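Local atomic coordinates of kinesin-like protein KAR3 (Saccharomyces cerevisiae, PDB entry 1F9V), a protein that probably works as a microtubule-based motor of the kinesin family, using ATP hydrolysis to drive movement along microtubules. Residues 71-76 / 311-316; 86-91 / 100-105; 111-116 / 240-245; 194-199 / 219-224. The protein carries 2 engineered substitutions. All coordinates share one frame; numbering follows the deposited sequence.

From the N terminus, helix 66-77 comes first; contact 1 closes only when the chain reaches strand 311-318. That long loop encloses the other three contacts. Contact 2 closes a short loop between strand 86-91 and helix 98-103. Contact 3 opens next, on helix 109-124, and closes on strand 235-244. Inside it, contact 4 joins helix 192-199 to strand 218-228. Contacts 2 and 3 follow in series, and no loops cross. In the sheet the strands run 311-318, 86-91, 235-244, 218-228, each the neighbour of the next. The contacts therefore step across the central sheet, tying four helices to it.

Contact 1 of 4, residues 71-76 / 311-316; sequences KEVGQL and KTLMFV. With ADP (adenosine-5'-diphosphate), chain D.
Leu76 and Lys311 run alongside one another, pointing opposite ways. Leu76 CD1 lies 3.5 Å from Lys311 CB. The other branch, Leu76 CD2, meets Leu313 CB at 3.7 Å, and these two leucines cross at a slant. Further back on the helix, Val73 CG2 makes a looser contact with Leu313 CD2, at 4.4 Å. Leu76 holds CG anti to the backbone N (chi1 159°), which lays its branches along the adenine of a bound ADP, CD1 toward Lys311 and CD2 toward Leu313.

The ADP shares this surface. Leu76 lies over one face of its adenine, with CB 3.5 Å from N3 of ADP. Leu313 CB comes to 3.6 Å from N1 of ADP. The amino group is read by the strand backbone: N6 of ADP donates to Thr312 O at 3.1 Å. The ribose O2' donates to Glu72 O at 3.0 Å. One water joins Gln75 O, Lys311 NZ and the ribose O4'. Asn4 and Arg6 add further bonds to the nucleotide.

This ADP is distinct from the one in the P-loop. The packing itself is that of a helix laid nearly antiparallel (156°) on a strand of the alpha/beta core found in P-loop NTPases.

Contact 2 of 4, residues 86-91 / 100-105; sequences VCIFAY and FTMLNP. With ADP (adenosine-5'-diphosphate), chain C.
In the strand-loop-helix of the P-loop, or Walker A motif, Met102 of the helix packs back on Ala90 of the strand. The motif spans Gly92 to Thr99: the loop runs up to Gly97, and Lys98 and Thr99 open the helix. It wraps the phosphates of ADP, with the backbone N atoms of Gly95, Gly97, Lys98 and Thr99 hydrogen-bonded to the nucleotide. The strand leads into the loop and the helix leads out of it.

Met102 carries the contact. Its CG stands anti to the carbonyl carbon (chi1 -54°), which puts CG 3.6 Å from Ala90 CB. Bends at chi2 and chi3 then turn SD and CE along the strand toward Ile88. SD is 3.9 Å from the same Ala90 CB. The terminal methyl ends askew to Ile88, with Met102 CE 4.2 Å from Ile88 CG2. The contact is buried and wholly apolar. Ile109 of the next helix touches both Ile88 and Met102. Thr101 OG1 is hydrogen-bonded to Gly97 O and to Arg10 NH1; the second bond links the helix to strand 4-11.

The first turn of the helix also serves the nucleotide. Phe100 N donates to O1A of ADP at 2.8 Å, with an N-H...O angle of 152°. The adenine lies over one face of the Phe100 ring, its C5 3.4 Å above the ring plane and offset toward the rim. On the opposite face, Asn104 CG sits 3.6 Å above the plane.

Contact 3 of 4, residues 111-116 / 240-245; sequences PSTISH and LNLVDL
Thr113 points from its helix at Leu240 and Leu242 of the strand. Its CB is already within 4.2 Å of Leu242 CD1. Beyond CB come a hydroxyl and a methyl, and both approach that same leucine methyl.

The hydroxyl comes first: Thr113 OG1 lies 4.1 Å from Leu242 CD1, and the two side chains meet end to end. This oxygen is not left to the leucine. OG1 stands beside its own backbone N (chi1 -71°), which turns it back along the helix to a hydrogen bond with Ile109 O, one turn earlier.

The methyl, Thr113 CG2, sits between the two leucines, 4.2 Å from Leu240 CD2 and about as far from Leu242 CD1. Phe70 and Val77 of helix 66-77 also touch Thr113, so that helix takes part in the same packing. Val77 reaches Leu240 as well.

On the strand side, Leu242 is also in contact with Ile88 of the neighbouring strand. Two residues further on, Asp244 begins the DLAGSE sequence that opens switch II in kinesins. Asp244 OD2 is hydrogen-bonded to Thr99 OG1 of the P-loop. The helix therefore packs on the strand that leads into the nucleotide site.

The distances are all above 4 Å and the shared surface is small, 104 Å² in total. With its hydroxyl paired inside its own helix, Thr113 can meet the two leucines by van der Waals contact, at little polar cost.

Contact 4 of 4, residues 194-199 / 219-224; sequences IILKKA and SIFIIH
Phe221 holds CG anti to its backbone N (chi1 -161°), which carries the ring out from the strand to Ile195 and Leu196 of the helix. Ile195 has chi1 -50°. This sets its CG2 anti to the backbone N and leaves that methyl to do the touching. Ile195 CG2 lies 3.8 Å from Phe221 CE2. The same methyl is 4.1 Å from Phe221 CZ, so it reaches the far end of the ring. The two side chains lie nearly perpendicular.

Leu196 leaves the helix to one side, but its end comes back toward the strand. Its CD2 stops 4.3 Å from Phe221 CE2, a wider spacing. On the strand itself, Ile223 CG1 lies at the edge of the Phe221 ring, in its plane. The contact is purely apolar and joins two helical residues to one aromatic ring.

Other parts of the fold complete the surroundings. Phe137 of strand 130-141 meets the Phe221 ring with the planes at about 60°. Ile110 and Ile114 of helix 109-124 touch it too. Leu196 CD2 also packs on Leu103 CD1 of helix 98-103, at 3.8 Å. Strand 218-228 runs between strands 130-141 and 235-244, antiparallel to both, with helix 192-199 beside helix 109-124 on one face of the sheet.

Contact 1 of 4, residues 71-76 / 311-316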
# COMPACT_ATOMS: atom_id res chain seq x y z
N LYS A 71 14.99 -0.76 -1.27
CA LYS A 71 16.09 -0.32 -0.44
C LYS A 71 15.53 0.56 0.67
O LYS A 71 16.08 0.63 1.76
CB LYS A 71 17.12 0.47 -1.26
CG LYS A 71 18.02 -0.40 -2.12
CD LYS A 71 19.23 0.37 -2.62
CE LYS A 71 19.94 -0.39 -3.73
NZ LYS A 71 19.62 0.16 -5.07
N GLU A 72 14.42 1.23 0.38
CA GLU A 72 13.79 2.08 1.37
C GLU A 72 12.77 1.27 2.17
O GLU A 72 12.76 1.32 3.40
CB GLU A 72 13.08 3.26 0.68
CG GLU A 72 13.97 4.06 -0.26
CD GLU A 72 15.25 4.53 0.40
OE1 GLU A 72 16.33 4.40 -0.23
OE2 GLU A 72 15.19 5.03 1.54
N VAL A 73 11.95 0.50 1.47
CA VAL A 73 10.91 -0.31 2.10
C VAL A 73 11.38 -1.38 3.07
O VAL A 73 10.69 -1.70 4.03
CB VAL A 73 10.02 -0.96 1.02
CG1 VAL A 73 8.82 -1.66 1.67
CG2 VAL A 73 9.54 0.11 0.05
N GLY A 74 12.56 -1.94 2.84
CA GLY A 74 13.06 -2.99 3.72
C GLY A 74 13.15 -2.59 5.19
O GLY A 74 12.84 -3.38 6.08
N GLN A 75 13.57 -1.35 5.43
CA GLN A 75 13.72 -0.84 6.79
C GLN A 75 12.38 -0.75 7.51
O GLN A 75 12.31 -0.84 8.74
CB GLN A 75 14.39 0.54 6.74
CG GLN A 75 15.19 0.78 5.46
CD GLN A 75 16.24 1.88 5.60
OE1 GLN A 75 16.35 2.52 6.64
NE2 GLN A 75 17.01 2.09 4.53
N LEU A 76 11.30 -0.59 6.75
CA LEU A 76 9.98 -0.50 7.34
C LEU A 76 9.45 -1.89 7.70
O LEU A 76 9.07 -2.14 8.85
CB LEU A 76 9.01 0.18 6.37
CG LEU A 76 7.52 -0.08 6.62
CD1 LEU A 76 7.09 0.60 7.91
CD2 LEU A 76 6.71 0.44 5.45
N LYS A 311 3.09 1.30 11.80
CA LYS A 311 3.74 2.14 10.79
C LYS A 311 3.04 1.95 9.46
O LYS A 311 2.85 0.83 9.00
CB LYS A 311 5.21 1.75 10.67
CG LYS A 311 5.97 1.89 11.98
CD LYS A 311 7.40 1.40 11.84
CE LYS A 311 8.16 1.61 13.12
NZ LYS A 311 9.46 2.29 12.86
N THR A 312 2.67 3.06 8.84
CA THR A 312 1.97 3.01 7.57
C THR A 312 2.71 3.75 6.47
O THR A 312 3.26 4.82 6.69
CB THR A 312 0.56 3.62 7.71
OG1 THR A 312 -0.22 2.78 8.57
CG2 THR A 312 -0.12 3.75 6.35
N LEU A 313 2.71 3.14 5.28
CA LEU A 313 3.35 3.74 4.12
C LEU A 313 2.35 3.78 2.98
O LEU A 313 1.80 2.75 2.58
CB LEU A 313 4.57 2.92 3.69
CG LEU A 313 5.12 3.24 2.29
CD1 LEU A 313 5.60 4.68 2.24
CD2 LEU A 313 6.26 2.28 1.95
N MET A 314 2.08 4.98 2.48
CA MET A 314 1.17 5.14 1.35
C MET A 314 2.10 5.24 0.14
O MET A 314 3.01 6.06 0.12
CB MET A 314 0.34 6.42 1.48
CG MET A 314 -0.37 6.58 2.83
SD MET A 314 -1.59 5.27 3.16
CE MET A 314 -2.71 5.45 1.69
N PHE A 315 1.88 4.38 -0.84
CA PHE A 315 2.70 4.32 -2.04
C PHE A 315 1.86 4.77 -3.24
O PHE A 315 1.05 4.00 -3.75
CB PHE A 315 3.19 2.88 -2.23
CG PHE A 315 4.51 2.77 -2.92
CD1 PHE A 315 4.59 2.89 -4.30
CD2 PHE A 315 5.68 2.54 -2.20
CE1 PHE A 315 5.82 2.80 -4.97
CE2 PHE A 315 6.91 2.44 -2.85
CZ PHE A 315 6.97 2.57 -4.24
N VAL A 316 2.06 6.00 -3.69
CA VAL A 316 1.28 6.52 -4.80
C VAL A 316 1.97 6.37 -6.15
O VAL A 316 3.00 7.00 -6.43
CB VAL A 316 0.88 7.99 -4.56
CG1 VAL A 316 0.06 8.52 -5.73
CG2 VAL A 316 0.07 8.10 -3.27
PB ADP D . 13.95 7.84 10.55
O1B ADP D . 13.77 9.06 11.40
O2B ADP D . 12.68 7.64 9.55
O3B ADP D . 15.23 7.91 9.77
PA ADP D . 12.82 5.51 11.85
O1A ADP D . 13.12 4.98 13.19
O2A ADP D . 11.52 6.21 11.82
O3A ADP D . 13.93 6.56 11.44
O5' ADP D . 12.94 4.38 10.71
C5' ADP D . 14.00 4.46 9.76
C4' ADP D . 13.63 3.86 8.40
O4' ADP D . 12.56 2.88 8.46
C3' ADP D . 13.21 4.91 7.39
O3' ADP D . 14.32 5.48 6.68
C2' ADP D . 12.23 4.20 6.50
O2' ADP D . 12.87 3.60 5.35
C1' ADP D . 11.57 3.20 7.44
N9 ADP D . 10.24 3.71 7.99
C8 ADP D . 9.96 4.07 9.25
N7 ADP D . 8.67 4.45 9.34
C5 ADP D . 8.13 4.34 8.14
C6 ADP D . 6.85 4.56 7.58
N6 ADP D . 5.83 5.00 8.34
N1 ADP D . 6.64 4.33 6.24
C2 ADP D . 7.63 3.89 5.43
N3 ADP D . 8.85 3.66 5.96
C4 ADP D . 9.14 3.87 7.27
O HOH W 1 10.98 1.11 10.48

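Contact 2 of 4, residues 86-91 / 100-105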
# COMPACT_ATOMS: atom_id res chain seq x y z
N VAL A 86 2.48 -3.28 10.35
CA VAL A 86 2.86 -2.48 9.19
C VAL A 86 1.80 -2.54 8.10
O VAL A 86 1.23 -3.60 7.84
CB VAL A 86 4.21 -3.00 8.60
CG1 VAL A 86 4.46 -2.40 7.22
CG2 VAL A 86 5.33 -2.68 9.55
N CYS A 87 1.54 -1.39 7.48
CA CYS A 87 0.59 -1.31 6.38
C CYS A 87 1.28 -0.60 5.22
O CYS A 87 1.93 0.42 5.41
CB CYS A 87 -0.66 -0.51 6.75
SG CYS A 87 -1.91 -1.40 7.71
N ILE A 88 1.14 -1.16 4.02
CA ILE A 88 1.69 -0.54 2.82
C ILE A 88 0.55 -0.54 1.81
O ILE A 88 0.02 -1.60 1.46
CB ILE A 88 2.89 -1.32 2.24
CG1 ILE A 88 4.05 -1.30 3.24
CG2 ILE A 88 3.30 -0.70 0.90
CD1 ILE A 88 5.30 -2.04 2.78
N PHE A 89 0.15 0.65 1.37
CA PHE A 89 -0.95 0.76 0.41
C PHE A 89 -0.46 1.28 -0.94
O PHE A 89 0.09 2.38 -1.01
CB PHE A 89 -2.03 1.72 0.91
CG PHE A 89 -2.67 1.32 2.21
CD1 PHE A 89 -3.79 0.50 2.23
CD2 PHE A 89 -2.19 1.83 3.42
CE1 PHE A 89 -4.43 0.18 3.43
CE2 PHE A 89 -2.82 1.51 4.63
CZ PHE A 89 -3.94 0.69 4.63
N ALA A 90 -0.65 0.51 -2.00
CA ALA A 90 -0.29 0.97 -3.34
C ALA A 90 -1.56 1.61 -3.89
O ALA A 90 -2.59 0.94 -4.03
CB ALA A 90 0.14 -0.19 -4.21
N TYR A 91 -1.48 2.91 -4.19
CA TYR A 91 -2.61 3.71 -4.66
C TYR A 91 -2.31 4.33 -6.02
O TYR A 91 -1.18 4.75 -6.27
CB TYR A 91 -2.88 4.83 -3.65
CG TYR A 91 -4.00 5.78 -4.00
CD1 TYR A 91 -5.25 5.67 -3.38
CD2 TYR A 91 -3.81 6.81 -4.94
CE1 TYR A 91 -6.29 6.55 -3.70
CE2 TYR A 91 -4.86 7.69 -5.27
CZ TYR A 91 -6.09 7.55 -4.64
OH TYR A 91 -7.13 8.39 -4.95
N PHE A 100 2.61 -4.08 -10.32
CA PHE A 100 4.02 -4.31 -10.65
C PHE A 100 4.85 -4.02 -9.41
O PHE A 100 5.78 -4.75 -9.07
CB PHE A 100 4.48 -3.38 -11.79
CG PHE A 100 5.89 -3.63 -12.24
CD1 PHE A 100 6.96 -3.03 -11.58
CD2 PHE A 100 6.16 -4.48 -13.31
CE1 PHE A 100 8.28 -3.27 -11.98
CE2 PHE A 100 7.48 -4.72 -13.71
CZ PHE A 100 8.54 -4.12 -13.05
N THR A 101 4.50 -2.93 -8.73
CA THR A 101 5.21 -2.53 -7.53
C THR A 101 5.07 -3.53 -6.40
O THR A 101 6.05 -3.88 -5.74
CB THR A 101 4.71 -1.15 -7.05
OG1 THR A 101 5.13 -0.15 -7.98
CG2 THR A 101 5.25 -0.82 -5.66
N MET A 102 3.85 -4.01 -6.19
CA MET A 102 3.59 -4.95 -5.11
C MET A 102 3.80 -6.43 -5.41
O MET A 102 4.25 -7.18 -4.54
CB MET A 102 2.14 -4.78 -4.60
CG MET A 102 1.76 -3.37 -4.19
SD MET A 102 2.70 -2.80 -2.78
CE MET A 102 2.08 -3.90 -1.51
N LEU A 103 3.49 -6.83 -6.63
CA LEU A 103 3.55 -8.24 -7.00
C LEU A 103 4.51 -8.71 -8.10
O LEU A 103 4.49 -9.89 -8.45
CB LEU A 103 2.13 -8.70 -7.39
CG LEU A 103 1.19 -9.43 -6.41
CD1 LEU A 103 1.89 -9.74 -5.10
CD2 LEU A 103 -0.03 -8.58 -6.18
N ASN A 104 5.35 -7.83 -8.64
CA ASN A 104 6.26 -8.30 -9.68
C ASN A 104 7.02 -9.52 -9.16
O ASN A 104 7.60 -9.49 -8.08
CB ASN A 104 7.26 -7.21 -10.08
CG ASN A 104 7.94 -7.51 -11.40
OD1 ASN A 104 7.27 -7.83 -12.38
ND2 ASN A 104 9.27 -7.42 -11.43
N PRO A 105 7.03 -10.62 -9.93
CA PRO A 105 7.74 -11.82 -9.48
C PRO A 105 9.15 -11.56 -8.96
O PRO A 105 9.96 -10.89 -9.61
CB PRO A 105 7.75 -12.74 -10.72
CG PRO A 105 7.14 -11.95 -11.83
CD PRO A 105 6.37 -10.83 -11.23
PB ADP C . -1.85 -1.16 -12.11
O1B ADP C . -1.69 0.12 -11.37
O2B ADP C . -1.72 -2.40 -11.10
O3B ADP C . -3.13 -1.19 -12.86
PA ADP C . 0.28 -2.58 -13.43
O1A ADP C . 1.26 -2.76 -12.36
O2A ADP C . -0.51 -3.81 -13.57
O3A ADP C . -0.65 -1.35 -13.10
O5' ADP C . 1.00 -2.31 -14.81
C5' ADP C . 0.85 -1.20 -15.70
C4' ADP C . 1.82 -1.52 -16.87
O4' ADP C . 3.03 -0.79 -16.60
C3' ADP C . 2.26 -3.00 -16.93
O3' ADP C . 2.43 -3.46 -18.28
C2' ADP C . 3.56 -3.06 -16.16
O2' ADP C . 4.39 -4.18 -16.52
C1' ADP C . 4.15 -1.68 -16.42
N9 ADP C . 4.94 -1.15 -15.26
C8 ADP C . 4.39 -0.60 -14.16
N7 ADP C . 5.34 -0.21 -13.34
C5 ADP C . 6.50 -0.49 -13.88
C6 ADP C . 7.82 -0.32 -13.51
N6 ADP C . 8.12 0.26 -12.34
N1 ADP C . 8.83 -0.75 -14.33
C2 ADP C . 8.57 -1.34 -15.52
N3 ADP C . 7.29 -1.51 -15.89
C4 ADP C . 6.24 -1.11 -15.12

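Contact 3 of 4, residues 111-116 / 240-245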
# COMPACT_ATOMS: atom_id res chain seq x y z
N PRO A 111 7.05 -10.18 -2.57
CA PRO A 111 8.11 -11.20 -2.54
C PRO A 111 9.38 -10.70 -1.85
O PRO A 111 10.04 -11.45 -1.14
CB PRO A 111 8.34 -11.53 -4.01
CG PRO A 111 7.67 -10.47 -4.79
CD PRO A 111 6.60 -9.86 -3.93
N SER A 112 9.72 -9.43 -2.05
CA SER A 112 10.90 -8.84 -1.43
C SER A 112 10.79 -8.82 0.09
O SER A 112 11.75 -9.07 0.81
CB SER A 112 11.12 -7.40 -1.92
OG SER A 112 11.55 -7.37 -3.27
N THR A 113 9.59 -8.49 0.58
CA THR A 113 9.33 -8.42 2.01
C THR A 113 9.53 -9.79 2.65
O THR A 113 10.16 -9.91 3.69
CB THR A 113 7.88 -7.92 2.27
OG1 THR A 113 7.79 -6.53 1.94
CG2 THR A 113 7.49 -8.11 3.73
N ILE A 114 9.00 -10.82 2.00
CA ILE A 114 9.13 -12.18 2.52
C ILE A 114 10.59 -12.62 2.56
O ILE A 114 11.05 -13.18 3.56
CB ILE A 114 8.28 -13.15 1.69
CG1 ILE A 114 6.80 -12.92 2.03
CG2 ILE A 114 8.67 -14.59 1.98
CD1 ILE A 114 5.83 -13.55 1.09
N SER A 115 11.34 -12.36 1.49
CA SER A 115 12.75 -12.73 1.45
C SER A 115 13.55 -11.98 2.52
O SER A 115 14.43 -12.55 3.16
CB SER A 115 13.35 -12.42 0.08
OG SER A 115 12.71 -13.18 -0.92
N HIS A 116 13.24 -10.70 2.69
CA HIS A 116 13.93 -9.87 3.67
C HIS A 116 13.65 -10.35 5.09
O HIS A 116 14.56 -10.41 5.92
CB HIS A 116 13.49 -8.41 3.51
CG HIS A 116 14.29 -7.44 4.32
ND1 HIS A 116 15.67 -7.39 4.28
CD2 HIS A 116 13.91 -6.47 5.18
CE1 HIS A 116 16.10 -6.43 5.07
NE2 HIS A 116 15.05 -5.85 5.64
N LEU A 240 1.87 -7.61 8.97
CA LEU A 240 2.12 -6.76 7.81
C LEU A 240 0.95 -6.92 6.87
O LEU A 240 0.53 -8.04 6.56
CB LEU A 240 3.40 -7.18 7.09
CG LEU A 240 4.67 -7.07 7.93
CD1 LEU A 240 5.10 -8.47 8.34
CD2 LEU A 240 5.77 -6.35 7.14
N ASN A 241 0.41 -5.79 6.41
CA ASN A 241 -0.71 -5.80 5.49
C ASN A 241 -0.24 -5.07 4.24
O ASN A 241 -0.07 -3.85 4.26
CB ASN A 241 -1.91 -5.10 6.12
CG ASN A 241 -2.23 -5.65 7.50
OD1 ASN A 241 -2.94 -6.64 7.63
ND2 ASN A 241 -1.68 -5.02 8.53
N LEU A 242 0.00 -5.83 3.18
CA LEU A 242 0.49 -5.30 1.91
C LEU A 242 -0.69 -5.23 0.94
O LEU A 242 -1.16 -6.25 0.43
CB LEU A 242 1.62 -6.21 1.39
CG LEU A 242 2.63 -6.56 2.49
CD1 LEU A 242 3.74 -7.43 1.93
CD2 LEU A 242 3.21 -5.28 3.09
N VAL A 243 -1.14 -4.01 0.68
CA VAL A 243 -2.33 -3.76 -0.13
C VAL A 243 -2.13 -3.16 -1.52
O VAL A 243 -1.44 -2.16 -1.68
CB VAL A 243 -3.31 -2.83 0.64
CG1 VAL A 243 -4.66 -2.76 -0.07
CG2 VAL A 243 -3.47 -3.32 2.08
N ASP A 244 -2.79 -3.78 -2.49
CA ASP A 244 -2.80 -3.35 -3.89
C ASP A 244 -4.25 -2.86 -4.06
O ASP A 244 -5.16 -3.64 -4.33
CB ASP A 244 -2.50 -4.55 -4.78
CG ASP A 244 -2.49 -4.21 -6.25
OD1 ASP A 244 -2.78 -3.05 -6.62
OD2 ASP A 244 -2.18 -5.13 -7.05
N LEU A 245 -4.45 -1.56 -3.86
CA LEU A 245 -5.78 -0.97 -3.93
C LEU A 245 -6.47 -1.00 -5.29
O LEU A 245 -5.84 -1.18 -6.32
CB LEU A 245 -5.74 0.48 -3.43
CG LEU A 245 -5.31 0.71 -1.98
CD1 LEU A 245 -5.00 2.19 -1.76
CD2 LEU A 245 -6.42 0.26 -1.03

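Contact 4 of 4, residues 194-199 / 219-224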
# COMPACT_ATOMS: atom_id res chain seq x y z
N ILE A 194 3.80 -20.76 -3.92
CA ILE A 194 2.57 -21.55 -3.89
C ILE A 194 1.37 -20.66 -3.60
O ILE A 194 0.30 -20.83 -4.20
CB ILE A 194 2.64 -22.65 -2.80
CG1 ILE A 194 3.75 -23.65 -3.15
CG2 ILE A 194 1.30 -23.36 -2.69
CD1 ILE A 194 4.33 -24.34 -1.93
N ILE A 195 1.55 -19.71 -2.69
CA ILE A 195 0.50 -18.78 -2.31
C ILE A 195 0.09 -17.90 -3.49
O ILE A 195 -1.09 -17.84 -3.86
CB ILE A 195 0.95 -17.84 -1.16
CG1 ILE A 195 1.55 -18.67 -0.01
CG2 ILE A 195 -0.23 -16.99 -0.69
CD1 ILE A 195 0.56 -19.57 0.69
N LEU A 196 1.07 -17.23 -4.08
CA LEU A 196 0.82 -16.35 -5.22
C LEU A 196 0.22 -17.14 -6.38
O LEU A 196 -0.72 -16.70 -7.03
CB LEU A 196 2.11 -15.67 -5.66
CG LEU A 196 2.68 -14.68 -4.64
CD1 LEU A 196 4.09 -14.27 -5.03
CD2 LEU A 196 1.77 -13.47 -4.54
N LYS A 197 0.77 -18.33 -6.62
CA LYS A 197 0.30 -19.19 -7.69
C LYS A 197 -1.17 -19.55 -7.46
O LYS A 197 -1.98 -19.55 -8.39
CB LYS A 197 1.14 -20.47 -7.73
CG LYS A 197 2.51 -20.28 -8.35
CD LYS A 197 3.18 -21.62 -8.59
CE LYS A 197 2.59 -22.31 -9.80
NZ LYS A 197 1.17 -21.94 -10.06
N LYS A 198 -1.50 -19.86 -6.21
CA LYS A 198 -2.86 -20.22 -5.82
C LYS A 198 -3.84 -19.08 -6.08
O LYS A 198 -4.91 -19.27 -6.66
CB LYS A 198 -2.89 -20.61 -4.34
CG LYS A 198 -4.16 -21.31 -3.88
CD LYS A 198 -3.88 -22.57 -3.05
CE LYS A 198 -2.47 -22.60 -2.44
NZ LYS A 198 -2.44 -23.24 -1.09
N ALA A 199 -3.47 -17.88 -5.64
CA ALA A 199 -4.31 -16.69 -5.80
C ALA A 199 -4.58 -16.35 -7.26
O ALA A 199 -5.61 -15.75 -7.58
CB ALA A 199 -3.65 -15.52 -5.11
N SER A 219 -6.69 -5.82 -3.01
CA SER A 219 -6.10 -7.12 -2.74
C SER A 219 -5.19 -6.92 -1.53
O SER A 219 -4.36 -6.00 -1.51
CB SER A 219 -5.33 -7.61 -3.96
OG SER A 219 -6.21 -7.74 -5.06
N ILE A 220 -5.34 -7.77 -0.53
CA ILE A 220 -4.56 -7.63 0.70
C ILE A 220 -3.78 -8.88 1.09
O ILE A 220 -4.37 -9.93 1.33
CB ILE A 220 -5.50 -7.23 1.88
CG1 ILE A 220 -6.34 -6.02 1.47
CG2 ILE A 220 -4.68 -6.90 3.12
CD1 ILE A 220 -7.82 -6.18 1.73
N PHE A 221 -2.46 -8.76 1.13
CA PHE A 221 -1.59 -9.87 1.52
C PHE A 221 -1.22 -9.63 2.99
O PHE A 221 -0.53 -8.67 3.33
CB PHE A 221 -0.33 -9.89 0.64
CG PHE A 221 0.39 -11.21 0.64
CD1 PHE A 221 1.31 -11.50 1.64
CD2 PHE A 221 0.16 -12.15 -0.36
CE1 PHE A 221 1.99 -12.72 1.65
CE2 PHE A 221 0.84 -13.37 -0.36
CZ PHE A 221 1.75 -13.66 0.65
N ILE A 222 -1.71 -10.50 3.86
CA ILE A 222 -1.47 -10.36 5.29
C ILE A 222 -0.44 -11.36 5.78
O ILE A 222 -0.55 -12.56 5.51
CB ILE A 222 -2.79 -10.55 6.09
CG1 ILE A 222 -3.85 -9.58 5.56
CG2 ILE A 222 -2.54 -10.31 7.57
CD1 ILE A 222 -5.25 -9.80 6.12
N ILE A 223 0.57 -10.86 6.48
CA ILE A 223 1.65 -11.68 7.02
C ILE A 223 1.74 -11.50 8.53
O ILE A 223 1.76 -10.37 9.03
CB ILE A 223 3.01 -11.26 6.41
CG1 ILE A 223 3.02 -11.52 4.90
CG2 ILE A 223 4.14 -12.00 7.12
CD1 ILE A 223 4.00 -10.65 4.14
N HIS A 224 1.80 -12.61 9.26
CA HIS A 224 1.92 -12.55 10.71
C HIS A 224 3.29 -13.11 11.11
O HIS A 224 3.67 -14.19 10.67
CB HIS A 224 0.80 -13.36 11.37
CG HIS A 224 -0.56 -13.03 10.84
ND1 HIS A 224 -1.24 -11.89 11.18
CD2 HIS A 224 -1.36 -13.70 9.97
CE1 HIS A 224 -2.40 -11.86 10.56
NE2 HIS A 224 -2.50 -12.95 9.82